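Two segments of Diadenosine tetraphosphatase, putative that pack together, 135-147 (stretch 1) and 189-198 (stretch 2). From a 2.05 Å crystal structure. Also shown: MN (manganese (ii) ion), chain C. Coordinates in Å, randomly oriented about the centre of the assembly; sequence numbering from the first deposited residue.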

# COMPACT_ATOMS: atom_id res chain seq x y z
N HIS A 135 16.24 6.17 2.96
CA HIS A 135 15.97 5.18 3.99
C HIS A 135 16.08 3.76 3.45
O HIS A 135 15.75 2.79 4.15
N ASN A 136 16.57 3.64 2.21
CA ASN A 136 16.72 2.37 1.52
C ASN A 136 15.40 1.57 1.56
O ASN A 136 15.38 0.40 1.92
N VAL A 137 14.32 2.23 1.17
CA VAL A 137 12.99 1.63 1.15
C VAL A 137 12.30 1.73 -0.21
O VAL A 137 12.59 2.62 -1.00
N MSE A 138 11.39 0.79 -0.49
CA MSE A 138 10.60 0.79 -1.72
C MSE A 138 9.17 0.36 -1.38
O MSE A 138 8.95 -0.65 -0.69
N VAL A 139 8.19 1.13 -1.86
CA VAL A 139 6.79 0.85 -1.58
C VAL A 139 6.02 0.37 -2.81
O VAL A 139 6.08 1.00 -3.88
N ALA A 140 5.30 -0.74 -2.66
CA ALA A 140 4.46 -1.31 -3.72
C ALA A 140 3.22 -1.85 -2.99
O ALA A 140 3.29 -2.15 -1.80
N HIS A 141 2.10 -1.98 -3.68
CA HIS A 141 0.88 -2.44 -3.02
C HIS A 141 0.89 -3.89 -2.53
O HIS A 141 0.57 -4.16 -1.37
N ALA A 142 1.25 -4.82 -3.42
CA ALA A 142 1.27 -6.24 -3.06
C ALA A 142 2.69 -6.80 -2.96
O ALA A 142 2.97 -7.66 -2.13
N GLY A 143 3.58 -6.32 -3.82
CA GLY A 143 4.95 -6.82 -3.79
C GLY A 143 5.72 -6.50 -5.05
O GLY A 143 5.27 -5.71 -5.88
N LEU A 144 6.90 -7.10 -5.18
CA LEU A 144 7.74 -6.91 -6.36
C LEU A 144 8.25 -8.27 -6.82
O LEU A 144 8.52 -9.15 -6.00
N HIS A 145 8.36 -8.47 -8.13
CA HIS A 145 8.86 -9.74 -8.63
C HIS A 145 10.38 -9.70 -8.40
O HIS A 145 11.08 -8.85 -8.95
N PRO A 146 10.90 -10.62 -7.58
CA PRO A 146 12.33 -10.69 -7.27
C PRO A 146 13.28 -11.01 -8.42
O PRO A 146 14.49 -11.06 -8.21
N GLN A 147 12.76 -11.21 -9.62
CA GLN A 147 13.63 -11.52 -10.75
C GLN A 147 13.52 -10.50 -11.88
O GLN A 147 14.11 -10.69 -12.95
N PRO A 189 4.89 -17.73 -0.07
CA PRO A 189 4.55 -16.31 0.06
C PRO A 189 5.63 -15.51 -0.64
O PRO A 189 6.83 -15.73 -0.40
N TRP A 190 5.23 -14.59 -1.52
CA TRP A 190 6.20 -13.82 -2.28
C TRP A 190 7.33 -13.20 -1.44
O TRP A 190 8.50 -13.33 -1.79
N ALA A 191 6.99 -12.56 -0.33
CA ALA A 191 8.00 -11.91 0.51
C ALA A 191 9.16 -12.79 0.95
O ALA A 191 10.28 -12.31 1.11
N SER A 192 8.91 -14.09 1.14
CA SER A 192 9.99 -14.98 1.56
C SER A 192 11.07 -15.09 0.48
O SER A 192 12.20 -15.50 0.76
N MSE A 193 10.74 -14.71 -0.75
CA MSE A 193 11.68 -14.80 -1.86
C MSE A 193 12.43 -13.51 -2.16
O MSE A 193 13.30 -13.48 -3.03
N TRP A 194 12.09 -12.43 -1.44
CA TRP A 194 12.73 -11.14 -1.66
C TRP A 194 14.10 -11.06 -1.01
O TRP A 194 14.27 -11.44 0.15
N ARG A 195 15.09 -10.57 -1.76
CA ARG A 195 16.44 -10.50 -1.24
C ARG A 195 17.07 -9.12 -1.04
O ARG A 195 18.18 -9.02 -0.51
N GLY A 196 16.38 -8.06 -1.44
CA GLY A 196 16.93 -6.73 -1.25
C GLY A 196 17.85 -6.30 -2.39
O GLY A 196 17.69 -6.77 -3.51
N PRO A 197 18.84 -5.43 -2.13
CA PRO A 197 19.18 -4.81 -0.85
C PRO A 197 18.11 -3.90 -0.22
O PRO A 197 18.15 -3.67 0.99
N GLU A 198 17.16 -3.40 -1.01
CA GLU A 198 16.12 -2.53 -0.46
C GLU A 198 15.09 -3.26 0.40
O GLU A 198 14.83 -4.44 0.21

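The two stretches bury 549 Å² between them, and most of that area is gathered around two indoles, Trp190 and Trp194, with a polar contact at the Asn136 end. The backbones run closest there: the CA atoms of Asn136 and Glu198 are 5.3 Å apart, against 7.3 Å for Gly143 and Trp190, where a ring fills the gap.

Trp190 points toward stretch 1, and chi1 of 89° (p) with chi2 of -88° lays its indole along residues 142-144. Gly143 CA sits 3.6 Å from the centroid of the six-membered ring and 20° off its normal, a CH-pi contact over the face; Leu144 N lies over the same face. Such closeness depends on the absence of a side chain: an ideal CB on Gly143 would fall 2.5 Å from Trp190 CE2. The backbone angles of Gly143 (163/-170) independently call for glycine, since a CB would also jam against the preceding carbonyl. Trp190 NE1 approaches Ala142 O to 2.9 Å, but the angle is too poor for a hydrogen bond.

Trp194 leaves its backbone sideways, yet chi1 of 175° (t) and chi2 of -104° bring the end of its ring nearer to stretch 1. Its orientation is tied down within its own stretch by a hydrogen bond from Trp194 NE1 to Glu198 O (2.8 Å, 155°). The benzo portion meets three apolar neighbours. Selenomethionine Met138, pointing toward stretch 2 from the strand, adopts chi angles m, t, m; the final turn at SE places Met138 CE 3.7 Å from Trp194 CH2 and 3.8 Å from Glu198 CB. Leu144, in the m, t rotamer, brings CD1 to 4.2 Å from Trp194 CH2. Pro146, with a C-gamma endo ring, sets CB 4.4 Å from Trp194 CE3 and CG 4.3 Å from CB of Met193, also selenomethionine.

Asn136 likewise starts sideways, and chi1 of -173° (t) carries its amide across the gap. Its ND2 donates to Pro197 O at 3.1 Å and 151°, the one hydrogen bond between the stretches, while Asn136 OD1 lies 3.5 Å from Glu198 CG. Pro197 follows a cis peptide bond. Glu198 bends through chi1 of -58° (m) and chi2 of 81° (p), and its OE2 is hydrogen-bonded elsewhere in the structure.

The alternation of the strand is plain in Val137, whose CB points away, beside Met138, which points in. His141 takes no part in the packing: its NE2 binds the manganese ion at 2.3 Å from MN, with chi1 of 178° (t).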

# COMPACT_ATOMS: atom_id res chain seq x y z
CB HIS A 135 14.56 5.41 4.56
CG HIS A 135 14.41 6.69 5.32
ND1 HIS A 135 15.11 6.95 6.48
CD2 HIS A 135 13.67 7.80 5.07
CE1 HIS A 135 14.80 8.16 6.92
NE2 HIS A 135 13.93 8.69 6.08
CB ASN A 136 17.86 1.54 2.13
CG ASN A 136 18.16 0.28 1.32
OD1 ASN A 136 18.15 0.30 0.09
ND2 ASN A 136 18.43 -0.81 2.02
CB VAL A 137 12.09 2.31 2.23
CG1 VAL A 137 10.61 2.13 1.91
CG2 VAL A 137 12.39 1.73 3.60
CB MSE A 138 11.20 -0.16 -2.78
CG MSE A 138 12.55 0.30 -3.34
SE MSE A 138 13.00 -0.44 -5.09
CE MSE A 138 13.20 -2.30 -4.62
CB VAL A 139 6.09 2.12 -0.99
CG1 VAL A 139 4.64 1.82 -0.62
CG2 VAL A 139 6.85 2.63 0.23
CB ALA A 140 5.20 -2.44 -4.46
CB HIS A 141 -0.35 -2.21 -3.91
CG HIS A 141 -1.62 -2.71 -3.30
ND1 HIS A 141 -2.15 -2.18 -2.14
CD2 HIS A 141 -2.43 -3.73 -3.65
CE1 HIS A 141 -3.23 -2.86 -1.79
NE2 HIS A 141 -3.42 -3.81 -2.69
CB ALA A 142 0.45 -7.05 -4.08
CB LEU A 144 8.94 -6.01 -6.02
CG LEU A 144 8.68 -4.55 -5.66
CD1 LEU A 144 9.98 -3.90 -5.22
CD2 LEU A 144 8.11 -3.80 -6.87
CB HIS A 145 8.54 -9.91 -10.11
CG HIS A 145 8.73 -11.31 -10.60
ND1 HIS A 145 9.95 -11.96 -10.56
CD2 HIS A 145 7.85 -12.21 -11.10
CE1 HIS A 145 9.81 -13.19 -11.01
NE2 HIS A 145 8.55 -13.37 -11.34
CB PRO A 146 12.40 -11.74 -6.17
CG PRO A 146 11.28 -12.67 -6.55
CD PRO A 146 10.17 -11.71 -6.91
CB GLN A 147 13.33 -12.94 -11.29
CG GLN A 147 13.44 -14.02 -10.23
CD GLN A 147 13.27 -15.43 -10.79
OE1 GLN A 147 12.36 -15.69 -11.60
NE2 GLN A 147 14.12 -16.35 -10.35
CB PRO A 189 4.51 -16.08 1.57
CG PRO A 189 5.34 -17.21 2.13
CD PRO A 189 4.96 -18.37 1.26
CB TRP A 190 5.50 -12.74 -3.13
CG TRP A 190 5.32 -11.44 -2.41
CD1 TRP A 190 4.26 -11.08 -1.62
CD2 TRP A 190 6.28 -10.38 -2.31
NE1 TRP A 190 4.52 -9.87 -1.01
CE2 TRP A 190 5.75 -9.42 -1.42
CE3 TRP A 190 7.54 -10.16 -2.88
CZ2 TRP A 190 6.44 -8.25 -1.09
CZ3 TRP A 190 8.23 -9.00 -2.55
CH2 TRP A 190 7.67 -8.06 -1.66
CB ALA A 191 7.34 -11.27 1.73
CB SER A 192 9.46 -16.38 1.87
OG SER A 192 9.11 -17.06 0.68
CB MSE A 193 10.95 -15.23 -3.13
CG MSE A 193 10.12 -16.49 -2.98
SE MSE A 193 11.22 -18.05 -2.71
CE MSE A 193 11.72 -18.36 -4.55
CB TRP A 194 11.82 -10.01 -1.15
CG TRP A 194 12.45 -8.65 -1.23
CD1 TRP A 194 12.98 -7.93 -0.20
CD2 TRP A 194 12.71 -7.89 -2.42
NE1 TRP A 194 13.55 -6.77 -0.67
CE2 TRP A 194 13.41 -6.72 -2.03
CE3 TRP A 194 12.43 -8.09 -3.78
CZ2 TRP A 194 13.82 -5.75 -2.95
CZ3 TRP A 194 12.84 -7.13 -4.69
CH2 TRP A 194 13.53 -5.97 -4.27
CB ARG A 195 17.35 -11.36 -2.12
CG ARG A 195 16.87 -12.79 -2.20
CD ARG A 195 17.95 -13.73 -2.69
NE ARG A 195 17.50 -15.12 -2.66
CZ ARG A 195 18.28 -16.17 -2.89
NH1 ARG A 195 19.56 -15.98 -3.18
NH2 ARG A 195 17.78 -17.40 -2.85
CB PRO A 197 20.46 -4.04 -1.18
CG PRO A 197 20.20 -3.58 -2.58
CD PRO A 197 19.61 -4.82 -3.23
CB GLU A 198 15.35 -1.80 -1.57
CG GLU A 198 16.18 -0.93 -2.50
CD GLU A 198 16.87 -1.74 -3.58
OE1 GLU A 198 16.85 -2.98 -3.51
OE2 GLU A 198 17.43 -1.11 -4.50
MN MN C . -5.26 -5.25 -2.43